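Local coordinates for protein 3-oxo-glucose-6-phosphate:glutamate aminotransferase (PDB 4K2M) that catalyses the reversible, pyridoxal phosphate-dependent transamination of 3-dehydroglucose 6-phosphate with glutamate to give kanosamine 6-phosphate, a step in antibiotic biosynthesis, at residues Asp324-Gln329 / His414-Pro419; Glu332-Asn335 / Glu340-Glu343; Leu136-Asn141 / Glu265-Lys270. All coordinates share one frame; numbering follows the deposited sequence.

Contact 1 (Asp324-Gln329 / His414-Pro419); sequences DRYITQ and HLPLYP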
ATOM      1  N   ASP A 324      14.072 -26.735  16.031  1.00 12.63           N
ATOM      2  CA  ASP A 324      14.715 -28.009  16.364  1.00 14.25           C
ATOM      3  C   ASP A 324      14.992 -28.082  17.862  1.00 15.01           C
ATOM      4  O   ASP A 324      14.823 -29.137  18.482  1.00 16.76           O
ATOM      5  CB  ASP A 324      16.018 -28.142  15.567  1.00 15.00           C
ATOM      6  CG  ASP A 324      16.774 -29.431  15.869  1.00 17.60           C
ATOM      7  OD1 ASP A 324      16.199 -30.531  15.725  1.00 18.76           O
ATOM      8  OD2 ASP A 324      17.955 -29.332  16.228  1.00 22.94           O
ATOM      9  N   ARG A 325      15.397 -26.962  18.444  1.00 12.90           N
ATOM     10  CA  ARG A 325      15.768 -26.921  19.865  1.00 12.48           C
ATOM     11  C   ARG A 325      14.526 -27.087  20.748  1.00 15.48           C
ATOM     12  O   ARG A 325      14.566 -27.820  21.737  1.00 16.11           O
ATOM     13  CB  ARG A 325      16.505 -25.618  20.174  1.00 14.55           C
ATOM     14  CG  ARG A 325      17.254 -25.601  21.517  1.00 13.62           C
ATOM     15  CD  ARG A 325      18.287 -24.474  21.515  1.00 10.99           C
ATOM     16  NE  ARG A 325      19.130 -24.451  22.722  1.00 16.54           N
ATOM     17  CZ  ARG A 325      18.863 -23.754  23.826  1.00 18.45           C
ATOM     18  NH1 ARG A 325      17.760 -23.034  23.910  1.00 15.35           N
ATOM     19  NH2 ARG A 325      19.707 -23.776  24.858  1.00 18.83           N
ATOM     20  N   TYR A 326      13.425 -26.427  20.384  1.00 14.41           N
ATOM     21  CA  TYR A 326      12.152 -26.653  21.072  1.00 15.48           C
ATOM     22  C   TYR A 326      11.735 -28.107  20.979  1.00 14.12           C
ATOM     23  O   TYR A 326      11.300 -28.706  21.966  1.00 15.66           O
ATOM     24  CB  TYR A 326      11.030 -25.826  20.435  1.00 15.73           C
ATOM     25  CG  TYR A 326      10.838 -24.419  20.950  1.00 13.98           C
ATOM     26  CD1 TYR A 326      10.912 -24.122  22.312  1.00 12.43           C
ATOM     27  CD2 TYR A 326      10.536 -23.390  20.068  1.00 14.14           C
ATOM     28  CE1 TYR A 326      10.700 -22.830  22.773  1.00 15.21           C
ATOM     29  CE2 TYR A 326      10.323 -22.101  20.515  1.00 11.05           C
ATOM     30  CZ  TYR A 326      10.409 -21.828  21.870  1.00 15.13           C
ATOM     31  OH  TYR A 326      10.199 -20.543  22.298  1.00 15.38           O
ATOM     32  N   ILE A 327      11.814 -28.678  19.779  1.00 10.80           N
ATOM     33  CA  ILE A 327      11.267 -30.024  19.571  1.00 16.88           C
ATOM     34  C   ILE A 327      12.074 -31.046  20.363  1.00 20.16           C
ATOM     35  O   ILE A 327      11.519 -31.949  20.992  1.00 17.45           O
ATOM     36  CB  ILE A 327      11.207 -30.386  18.077  1.00 14.57           C
ATOM     37  CG1 ILE A 327      10.129 -29.542  17.379  1.00 14.21           C
ATOM     38  CG2 ILE A 327      10.928 -31.879  17.881  1.00 17.44           C
ATOM     39  CD1 ILE A 327      10.198 -29.606  15.837  1.00 14.70           C
ATOM     40  N   THR A 328      13.387 -30.885  20.356  1.00 17.16           N
ATOM     41  CA  THR A 328      14.247 -31.790  21.101  1.00 18.82           C
ATOM     42  C   THR A 328      14.101 -31.599  22.617  1.00 18.18           C
ATOM     43  O   THR A 328      13.917 -32.573  23.354  1.00 20.10           O
ATOM     44  CB  THR A 328      15.715 -31.624  20.655  1.00 20.36           C
ATOM     45  OG1 THR A 328      15.810 -31.972  19.265  1.00 20.72           O
ATOM     46  CG2 THR A 328      16.652 -32.531  21.468  1.00 20.99           C
ATOM     47  N   GLN A 329      14.173 -30.362  23.093  1.00 15.42           N
ATOM     48  CA  GLN A 329      14.255 -30.145  24.537  1.00 18.27           C
ATOM     49  C   GLN A 329      12.901 -30.287  25.244  1.00 17.40           C
ATOM     50  O   GLN A 329      12.862 -30.546  26.452  1.00 20.30           O
ATOM     51  CB  GLN A 329      14.974 -28.826  24.881  1.00 18.96           C
ATOM     52  CG  GLN A 329      16.471 -28.860  24.462  1.00 21.40           C
ATOM     53  CD  GLN A 329      17.331 -27.771  25.085  1.00 41.79           C
ATOM     54  OE1 GLN A 329      16.990 -27.196  26.125  1.00 38.41           O
ATOM     55  NE2 GLN A 329      18.468 -27.488  24.448  1.00 43.68           N
ATOM     56  N   HIS A 414       1.198 -20.888  20.573  1.00 12.92           N
ATOM     57  CA  HIS A 414       2.426 -20.503  19.892  1.00 12.62           C
ATOM     58  C   HIS A 414       3.474 -20.014  20.878  1.00 13.39           C
ATOM     59  O   HIS A 414       3.176 -19.180  21.752  1.00 14.39           O
ATOM     60  CB  HIS A 414       2.122 -19.440  18.825  1.00 11.97           C
ATOM     61  CG  HIS A 414       1.319 -19.978  17.686  1.00 11.72           C
ATOM     62  ND1 HIS A 414      -0.026 -19.712  17.522  1.00 15.24           N
ATOM     63  CD2 HIS A 414       1.667 -20.820  16.682  1.00 12.07           C
ATOM     64  CE1 HIS A 414      -0.464 -20.351  16.447  1.00 15.10           C
ATOM     65  NE2 HIS A 414       0.541 -21.028  15.922  1.00 12.71           N
ATOM     66  N   LEU A 415       4.696 -20.525  20.710  1.00 11.33           N
ATOM     67  CA  LEU A 415       5.826 -20.170  21.555  1.00  9.76           C
ATOM     68  C   LEU A 415       6.685 -19.150  20.817  1.00 11.56           C
ATOM     69  O   LEU A 415       6.741 -19.186  19.588  1.00 14.47           O
ATOM     70  CB  LEU A 415       6.659 -21.416  21.837  1.00 13.05           C
ATOM     71  CG  LEU A 415       5.895 -22.591  22.432  1.00 16.03           C
ATOM     72  CD1 LEU A 415       6.925 -23.653  22.805  1.00 15.60           C
ATOM     73  CD2 LEU A 415       5.096 -22.152  23.653  1.00 15.21           C
ATOM     74  N   PRO A 416       7.372 -18.257  21.550  1.00 14.92           N
ATOM     75  CA  PRO A 416       8.200 -17.247  20.875  1.00 12.89           C
ATOM     76  C   PRO A 416       9.213 -17.873  19.915  1.00 16.41           C
ATOM     77  O   PRO A 416       9.887 -18.845  20.282  1.00 15.55           O
ATOM     78  CB  PRO A 416       8.941 -16.572  22.037  1.00 13.53           C
ATOM     79  CG  PRO A 416       7.987 -16.704  23.190  1.00 14.33           C
ATOM     80  CD  PRO A 416       7.355 -18.065  23.016  1.00 13.35           C
ATOM     81  N   LEU A 417       9.298 -17.343  18.692  1.00 11.67           N
ATOM     82  CA  LEU A 417      10.280 -17.833  17.715  1.00  8.69           C
ATOM     83  C   LEU A 417      10.473 -16.772  16.625  1.00 13.89           C
ATOM     84  O   LEU A 417       9.562 -16.470  15.858  1.00 14.78           O
ATOM     85  CB  LEU A 417       9.864 -19.189  17.124  1.00 11.62           C
ATOM     86  CG  LEU A 417      10.996 -19.976  16.419  1.00 14.03           C
ATOM     87  CD1 LEU A 417      10.672 -21.471  16.290  1.00 13.37           C
ATOM     88  CD2 LEU A 417      11.320 -19.411  15.029  1.00 14.50           C
ATOM     89  N   TYR A 418      11.667 -16.198  16.568  1.00 12.51           N
ATOM     90  CA  TYR A 418      11.984 -15.260  15.501  1.00 13.89           C
ATOM     91  C   TYR A 418      13.501 -15.232  15.451  1.00 12.71           C
ATOM     92  O   TYR A 418      14.152 -15.670  16.410  1.00 13.33           O
ATOM     93  CB  TYR A 418      11.348 -13.878  15.764  1.00 13.99           C
ATOM     94  CG  TYR A 418      11.727 -13.282  17.110  1.00 12.54           C
ATOM     95  CD1 TYR A 418      12.790 -12.394  17.228  1.00 11.90           C
ATOM     96  CD2 TYR A 418      11.007 -13.608  18.255  1.00 13.86           C
ATOM     97  CE1 TYR A 418      13.148 -11.851  18.464  1.00 12.72           C
ATOM     98  CE2 TYR A 418      11.356 -13.070  19.493  1.00 14.62           C
ATOM     99  CZ  TYR A 418      12.428 -12.205  19.584  1.00 12.89           C
ATOM    100  OH  TYR A 418      12.764 -11.674  20.811  1.00 16.54           O
ATOM    101  N   PRO A 419      14.086 -14.771  14.337  1.00 13.23           N
ATOM    102  CA  PRO A 419      15.540 -15.009  14.203  1.00 14.64           C
ATOM    103  C   PRO A 419      16.424 -14.368  15.276  1.00 15.39           C
ATOM    104  O   PRO A 419      17.453 -14.966  15.622  1.00 16.82           O
ATOM    105  CB  PRO A 419      15.873 -14.424  12.826  1.00 15.74           C
ATOM    106  CG  PRO A 419      14.600 -14.465  12.082  1.00 13.09           C
ATOM    107  CD  PRO A 419      13.498 -14.228  13.097  1.00 12.31           C
TER
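Y326 and L415 share one choice of first torsion: each places CG beside its own backbone N and opposite the carbonyl carbon (chi1 -88° and -55°). The Y326 ring then reaches from its helix to the chain at L415-L417, and the L415 branch comes over one face of that ring. L415 CD1 lies 4.0 Å from the Y326 ring centroid, close to the ring normal, which is a CH-pi contact. It sits nearer the CE1 rim than the middle. L415 CB lies over the same face near the phenol end, 3.8 Å from Y326 CZ.

The hydroxyl completes the grip. Y326 OH donates to P416 O at 2.7 Å, and the acceptor sits at the ring edge, in the ring plane. The bond uses a lone pair of the carbonyl and lies in the carbonyl plane, with a C=O...donor angle of 142°. It therefore serves two buried polar atoms at once and fixes the phenol end against the backbone. P416 CD touches the hydroxyl from the L415 side, 3.8 Å from Y326 OH. L417 CD1 meets the ring edge more loosely, 4.2 Å from Y326 CD2.

F353 also meets the Y326 ring, and Q426, V429 and M430 of helix 423-441 pack on it. Next to Y326, R325 forms a salt bridge with D427 of the same helix. The tyrosine thus joins helix 312-329 to segment 414-419, beside strand 353-356. This is helix-on-sheet packing in the small C-terminal domain of the aspartate aminotransferase fold.

Contact 2 (Glu332-Asn335 / Glu340-Glu343); sequences ELQN and ELPE
E340 meets Q334 through its backbone: Q334 OE1 lies 3.7 Å from E340 CA. Its side chain starts away from the helix, and E340 OE1 hydrogen-bonds to Q175.

L341 carries the contact. Its amide N-H bonds to Q334 OE1 at 2.8 Å and is almost straight, at 173°. The donor stands 58° out of the amide plane, not on a lone pair. Q334 reaches there with an extended chain, its CG opposite the backbone N (chi1 172°). The L341 side chain runs across this chain, with L341 CD1 3.9 Å from Q334 CB. Water 2 lies 2.7 Å from Q334 OE1 and 2.6 Å from L341 O, two acceptors that cannot bond each other. It could donate to either, but has more acceptors in reach than protons.

P342 joins through its carbonyl. Water 1 accepts from Q334 NE2 at 3.2 Å and lies 2.8 Å from P342 O, with the same surplus of acceptors. Both ends of the amide are thus used, which should hold its rotation.

The segment runs from helix 331-335 toward strand 353-356. E340 pairs with K356 through the backbone, L341 packs on I355 and P342 on F353. L333 of the helix faces helix 423-441.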
ATOM      1  N   GLU A 332      10.142 -34.672  26.229  1.00 24.40           N
ATOM      2  CA  GLU A 332       9.562 -35.453  27.320  1.00 24.66           C
ATOM      3  C   GLU A 332       8.091 -35.121  27.517  1.00 24.97           C
ATOM      4  O   GLU A 332       7.278 -36.014  27.802  1.00 21.00           O
ATOM      5  CB  GLU A 332      10.327 -35.207  28.621  1.00 20.88           C
ATOM      6  CG  GLU A 332       9.916 -36.140  29.761  1.00 40.72           C
ATOM      7  CD  GLU A 332      10.358 -35.632  31.131  1.00 54.35           C
ATOM      8  OE1 GLU A 332      11.467 -35.062  31.243  1.00 47.67           O
ATOM      9  OE2 GLU A 332       9.585 -35.799  32.097  1.00 62.40           O
ATOM     10  N   LEU A 333       7.736 -33.845  27.357  1.00 19.42           N
ATOM     11  CA  LEU A 333       6.348 -33.432  27.565  1.00 24.78           C
ATOM     12  C   LEU A 333       5.428 -34.072  26.532  1.00 20.75           C
ATOM     13  O   LEU A 333       4.257 -34.348  26.807  1.00 24.89           O
ATOM     14  CB  LEU A 333       6.211 -31.907  27.535  1.00 17.50           C
ATOM     15  CG  LEU A 333       6.930 -31.136  28.643  1.00 21.47           C
ATOM     16  CD1 LEU A 333       6.814 -29.629  28.437  1.00 22.21           C
ATOM     17  CD2 LEU A 333       6.364 -31.516  30.007  1.00 25.90           C
ATOM     18  N   GLN A 334       5.956 -34.328  25.339  1.00 18.30           N
ATOM     19  CA  GLN A 334       5.171 -35.008  24.318  1.00 18.90           C
ATOM     20  C   GLN A 334       5.194 -36.520  24.525  1.00 27.32           C
ATOM     21  O   GLN A 334       4.186 -37.186  24.329  1.00 21.65           O
ATOM     22  CB  GLN A 334       5.668 -34.671  22.911  1.00 21.15           C
ATOM     23  CG  GLN A 334       4.997 -35.512  21.824  1.00 23.43           C
ATOM     24  CD  GLN A 334       5.350 -35.049  20.423  1.00 28.59           C
ATOM     25  OE1 GLN A 334       4.510 -34.496  19.714  1.00 28.28           O
ATOM     26  NE2 GLN A 334       6.591 -35.278  20.017  1.00 31.79           N
ATOM     27  N   ASN A 335       6.346 -37.063  24.905  1.00 27.29           N
ATOM     28  CA  ASN A 335       6.451 -38.498  25.168  1.00 29.66           C
ATOM     29  C   ASN A 335       5.476 -38.973  26.244  1.00 26.68           C
ATOM     30  O   ASN A 335       4.994 -40.107  26.202  1.00 35.17           O
ATOM     31  CB  ASN A 335       7.886 -38.871  25.568  1.00 24.58           C
ATOM     32  CG  ASN A 335       8.883 -38.630  24.457  1.00 29.18           C
ATOM     33  OD1 ASN A 335       8.519 -38.573  23.281  1.00 37.24           O
ATOM     34  ND2 ASN A 335      10.155 -38.483  24.827  1.00 32.66           N
ATOM     35  N   GLU A 340       1.430 -31.776  22.280  1.00 18.05           N
ATOM     36  CA  GLU A 340       1.877 -32.227  20.965  1.00 21.38           C
ATOM     37  C   GLU A 340       2.904 -31.230  20.448  1.00 19.18           C
ATOM     38  O   GLU A 340       2.703 -30.030  20.556  1.00 17.72           O
ATOM     39  CB  GLU A 340       0.722 -32.293  19.973  1.00 18.03           C
ATOM     40  CG  GLU A 340      -0.251 -33.446  20.183  1.00 28.32           C
ATOM     41  CD  GLU A 340      -1.353 -33.456  19.122  1.00 43.12           C
ATOM     42  OE1 GLU A 340      -1.016 -33.409  17.915  1.00 36.54           O
ATOM     43  OE2 GLU A 340      -2.548 -33.490  19.494  1.00 53.71           O
ATOM     44  N   LEU A 341       4.005 -31.730  19.898  1.00 17.58           N
ATOM     45  CA  LEU A 341       5.011 -30.866  19.289  1.00 13.68           C
ATOM     46  C   LEU A 341       4.905 -31.002  17.779  1.00 15.57           C
ATOM     47  O   LEU A 341       4.530 -32.062  17.272  1.00 17.23           O
ATOM     48  CB  LEU A 341       6.418 -31.306  19.723  1.00 14.65           C
ATOM     49  CG  LEU A 341       6.805 -30.987  21.165  1.00 15.82           C
ATOM     50  CD1 LEU A 341       7.998 -31.841  21.620  1.00 18.42           C
ATOM     51  CD2 LEU A 341       7.123 -29.488  21.333  1.00 16.96           C
ATOM     52  N   PRO A 342       5.286 -29.949  17.042  1.00 14.59           N
ATOM     53  CA  PRO A 342       5.303 -30.147  15.590  1.00 13.80           C
ATOM     54  C   PRO A 342       6.411 -31.107  15.178  1.00 18.03           C
ATOM     55  O   PRO A 342       7.359 -31.333  15.933  1.00 15.45           O
ATOM     56  CB  PRO A 342       5.574 -28.743  15.038  1.00 13.62           C
ATOM     57  CG  PRO A 342       6.342 -28.044  16.149  1.00 21.15           C
ATOM     58  CD  PRO A 342       5.816 -28.632  17.452  1.00 15.87           C
ATOM     59  N   GLU A 343       6.261 -31.700  14.001  1.00 18.13           N
ATOM     60  CA  GLU A 343       7.270 -32.598  13.457  1.00 20.19           C
ATOM     61  C   GLU A 343       8.428 -31.793  12.877  1.00 15.87           C
ATOM     62  O   GLU A 343       8.224 -30.761  12.234  1.00 17.80           O
ATOM     63  CB  GLU A 343       6.623 -33.449  12.367  1.00 19.80           C
ATOM     64  CG  GLU A 343       7.547 -34.429  11.675  1.00 38.99           C
ATOM     65  CD  GLU A 343       6.808 -35.252  10.631  1.00 59.16           C
ATOM     66  OE1 GLU A 343       5.573 -35.399  10.762  1.00 55.71           O
ATOM     67  OE2 GLU A 343       7.456 -35.741   9.680  1.00 68.45           O
TER
HETATM   68  O   HOH W   1       7.559 -33.775  17.374  1.00 33.79           O
HETATM   69  O   HOH W   2       4.950 -34.571  17.016  1.00 37.95           O

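Contact 3 (Leu136-Asn141 / Glu265-Lys270); sequences LALGLN and EELAKK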
ATOM      1  N   LEU A 136      -8.680 -12.527  -9.211  1.00 12.65           N
ATOM      2  CA  LEU A 136      -9.284 -11.836 -10.341  1.00 12.51           C
ATOM      3  C   LEU A 136      -8.574 -12.154 -11.657  1.00 17.06           C
ATOM      4  O   LEU A 136      -9.228 -12.361 -12.687  1.00 16.84           O
ATOM      5  CB  LEU A 136      -9.312 -10.323 -10.083  1.00 14.39           C
ATOM      6  CG  LEU A 136     -10.210  -9.891  -8.928  1.00 16.52           C
ATOM      7  CD1 LEU A 136      -9.955  -8.439  -8.549  1.00 21.76           C
ATOM      8  CD2 LEU A 136     -11.699 -10.068  -9.283  1.00 15.54           C
ATOM      9  N   ALA A 137      -7.244 -12.180 -11.635  1.00 14.42           N
ATOM     10  CA  ALA A 137      -6.467 -12.498 -12.833  1.00 12.97           C
ATOM     11  C   ALA A 137      -6.768 -13.902 -13.337  1.00 22.73           C
ATOM     12  O   ALA A 137      -6.755 -14.149 -14.540  1.00 19.41           O
ATOM     13  CB  ALA A 137      -4.950 -12.316 -12.587  1.00 14.41           C
ATOM     14  N   LEU A 138      -7.035 -14.815 -12.408  1.00 16.00           N
ATOM     15  CA  LEU A 138      -7.391 -16.193 -12.742  1.00 15.14           C
ATOM     16  C   LEU A 138      -8.830 -16.308 -13.244  1.00 17.54           C
ATOM     17  O   LEU A 138      -9.281 -17.391 -13.604  1.00 19.87           O
ATOM     18  CB  LEU A 138      -7.212 -17.093 -11.520  1.00 19.16           C
ATOM     19  CG  LEU A 138      -5.797 -17.578 -11.208  1.00 18.46           C
ATOM     20  CD1 LEU A 138      -5.739 -18.173  -9.795  1.00 19.90           C
ATOM     21  CD2 LEU A 138      -5.369 -18.630 -12.228  1.00 19.76           C
ATOM     22  N   GLY A 139      -9.552 -15.196 -13.265  1.00 16.51           N
ATOM     23  CA  GLY A 139     -10.887 -15.176 -13.848  1.00 17.58           C
ATOM     24  C   GLY A 139     -12.028 -15.307 -12.863  1.00 25.60           C
ATOM     25  O   GLY A 139     -13.142 -15.663 -13.265  1.00 21.76           O
ATOM     26  N   LEU A 140     -11.776 -15.026 -11.584  1.00 18.43           N
ATOM     27  CA  LEU A 140     -12.856 -15.113 -10.592  1.00 19.86           C
ATOM     28  C   LEU A 140     -13.999 -14.169 -10.931  1.00 21.25           C
ATOM     29  O   LEU A 140     -13.787 -12.970 -11.122  1.00 20.85           O
ATOM     30  CB  LEU A 140     -12.374 -14.807  -9.164  1.00 20.96           C
ATOM     31  CG  LEU A 140     -13.494 -14.991  -8.121  1.00 20.52           C
ATOM     32  CD1 LEU A 140     -12.993 -15.667  -6.854  1.00 19.36           C
ATOM     33  CD2 LEU A 140     -14.201 -13.671  -7.760  1.00 28.43           C
ATOM     34  N   ASN A 141     -15.210 -14.718 -10.973  1.00 20.62           N
ATOM     35  CA  ASN A 141     -16.432 -13.931 -11.145  1.00 24.04           C
ATOM     36  C   ASN A 141     -17.248 -13.965  -9.861  1.00 19.99           C
ATOM     37  O   ASN A 141     -17.141 -14.918  -9.096  1.00 20.07           O
ATOM     38  CB  ASN A 141     -17.256 -14.516 -12.286  1.00 24.49           C
ATOM     39  CG  ASN A 141     -16.535 -14.443 -13.611  1.00 28.61           C
ATOM     40  OD1 ASN A 141     -15.988 -13.397 -13.973  1.00 31.97           O
ATOM     41  ND2 ASN A 141     -16.511 -15.554 -14.335  1.00 23.41           N
ATOM     42  N   GLU A 265       2.441 -16.707 -18.693  1.00 18.47           N
ATOM     43  CA  GLU A 265       2.587 -15.344 -19.209  1.00 20.18           C
ATOM     44  C   GLU A 265       1.272 -14.575 -19.312  1.00 18.68           C
ATOM     45  O   GLU A 265       1.213 -13.395 -18.951  1.00 18.16           O
ATOM     46  CB  GLU A 265       3.308 -15.345 -20.568  1.00 20.78           C
ATOM     47  CG  GLU A 265       3.725 -13.944 -21.054  1.00 27.06           C
ATOM     48  CD  GLU A 265       2.637 -13.247 -21.867  1.00 33.21           C
ATOM     49  OE1 GLU A 265       1.724 -13.940 -22.362  1.00 37.48           O
ATOM     50  OE2 GLU A 265       2.699 -12.003 -22.010  1.00 43.48           O
ATOM     51  N   GLU A 266       0.221 -15.205 -19.835  1.00 19.90           N
ATOM     52  CA  GLU A 266      -1.038 -14.476 -19.958  1.00 22.88           C
ATOM     53  C   GLU A 266      -1.581 -14.137 -18.577  1.00 16.17           C
ATOM     54  O   GLU A 266      -2.166 -13.075 -18.365  1.00 17.67           O
ATOM     55  CB  GLU A 266      -2.089 -15.267 -20.738  1.00 25.64           C
ATOM     56  CG  GLU A 266      -1.786 -15.436 -22.228  1.00 32.78           C
ATOM     57  CD  GLU A 266      -1.966 -14.157 -23.041  1.00 50.61           C
ATOM     58  OE1 GLU A 266      -2.485 -13.150 -22.505  1.00 32.52           O
ATOM     59  OE2 GLU A 266      -1.588 -14.172 -24.233  1.00 41.21           O
ATOM     60  N   LEU A 267      -1.386 -15.052 -17.635  1.00 16.70           N
ATOM     61  CA  LEU A 267      -1.864 -14.830 -16.274  1.00 18.68           C
ATOM     62  C   LEU A 267      -1.072 -13.692 -15.633  1.00 18.88           C
ATOM     63  O   LEU A 267      -1.642 -12.819 -14.984  1.00 17.27           O
ATOM     64  CB  LEU A 267      -1.762 -16.118 -15.456  1.00 18.68           C
ATOM     65  CG  LEU A 267      -2.339 -16.150 -14.054  1.00 25.09           C
ATOM     66  CD1 LEU A 267      -3.803 -15.692 -14.061  1.00 23.97           C
ATOM     67  CD2 LEU A 267      -2.209 -17.581 -13.503  1.00 25.28           C
ATOM     68  N   ALA A 268       0.244 -13.685 -15.839  1.00 12.97           N
ATOM     69  CA  ALA A 268       1.087 -12.593 -15.364  1.00 14.46           C
ATOM     70  C   ALA A 268       0.639 -11.239 -15.901  1.00 16.93           C
ATOM     71  O   ALA A 268       0.583 -10.252 -15.163  1.00 15.49           O
ATOM     72  CB  ALA A 268       2.544 -12.852 -15.728  1.00 15.48           C
ATOM     73  N   LYS A 269       0.324 -11.186 -17.192  1.00 16.31           N
ATOM     74  CA  LYS A 269      -0.118  -9.943 -17.805  1.00 19.33           C
ATOM     75  C   LYS A 269      -1.399  -9.442 -17.144  1.00 14.50           C
ATOM     76  O   LYS A 269      -1.551  -8.237 -16.848  1.00 13.99           O
ATOM     77  CB  LYS A 269      -0.322 -10.138 -19.312  1.00 20.79           C
ATOM     78  CG  LYS A 269      -1.002  -8.948 -19.978  1.00 22.33           C
ATOM     79  CD  LYS A 269      -0.818  -8.973 -21.489  1.00 39.18           C
ATOM     80  CE  LYS A 269      -1.092 -10.347 -22.054  1.00 41.11           C
ATOM     81  NZ  LYS A 269      -1.528 -10.329 -23.482  1.00 38.31           N
ATOM     82  N   LYS A 270      -2.323 -10.362 -16.889  1.00 13.74           N
ATOM     83  CA  LYS A 270      -3.566  -9.984 -16.240  1.00 13.30           C
ATOM     84  C   LYS A 270      -3.306  -9.494 -14.816  1.00 17.96           C
ATOM     85  O   LYS A 270      -3.961  -8.564 -14.348  1.00 13.20           O
ATOM     86  CB  LYS A 270      -4.572 -11.149 -16.255  1.00 16.30           C
ATOM     87  CG  LYS A 270      -5.150 -11.442 -17.638  1.00 23.39           C
ATOM     88  CD  LYS A 270      -6.074 -12.669 -17.598  1.00 32.42           C
ATOM     89  CE  LYS A 270      -6.777 -12.918 -18.938  1.00 46.56           C
ATOM     90  NZ  LYS A 270      -5.902 -13.604 -19.930  1.00 43.43           N
TER
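L267 points its two methyls at two neighbours on the segment 136-141. CD1 meets A137 and also L138, while CD2 meets L138 alone. With CG opposite the backbone N (chi1 -174°), the L267 chain starts alongside and its end comes round to segment 136-141. L267 CD1 lies 3.9 Å from A137 CB and 3.4 Å from A137 O, so it covers both the methyl and the carbonyl oxygen of that residue. L138 starts out from the far side of its backbone, but its end swings back. Its branch and that of L267 meet at an angle, methyl to methyl, with L138 CD2 3.6 Å from L267 CD2.

K270 approaches A137 one turn further along. Here the backbones come close, with the CA atoms of A137 and K270 5.1 Å apart. The small A137 side chain is consistent with this close approach: A137 CB meets K270 CB at 3.9 Å. The aliphatic part of K270 then passes the carbonyl, with K270 CD 3.5 Å from A137 O, before the ammonium end leads away. No hydrogen bond crosses the contact.

The segment 136-141 is the C-terminal end of helix 127-137, closed by a Schellman motif. G139 takes a positive phi of 98°, where a side chain would press on the carbonyl O of L138. G139 N bonds back to L136 O. Helices 127-137 and 265-275 belong to the large domain of the aspartate aminotransferase fold, with its mixed seven-stranded sheet.

A137 also touches C271, and L136 reaches F274, so the helix pairing continues beyond K270. On another side of helix 265-275, A268 packs on Y120 and I122 of strand 120-124. The amide of L267 bonds to N264 OD1 at the start of the helix.

In the fold
From the N terminus, contact 3 closes first. It brings the end of helix 127-137 to helix 265-275 across 123 intervening residues, within the large domain. Contact 1 opens only afterwards, at helix 312-329, and closes at 414-419. Contact 2 is nested inside that loop, as a short turn after helix 331-335. No contacts cross. Contacts 1 and 2 touch: I327 CD1 lies 3.3 Å from P342 O, and I327 O meets L341 CD1. Contact 1 ties helix 312-329 to the chain at strand 412-415; contact 2 ties helix 331-335 to the loop that leads to strand 353-356. Contact 3 stands apart, its centre about 39 Å from that of contact 1, on the opposite side of the chain's centre.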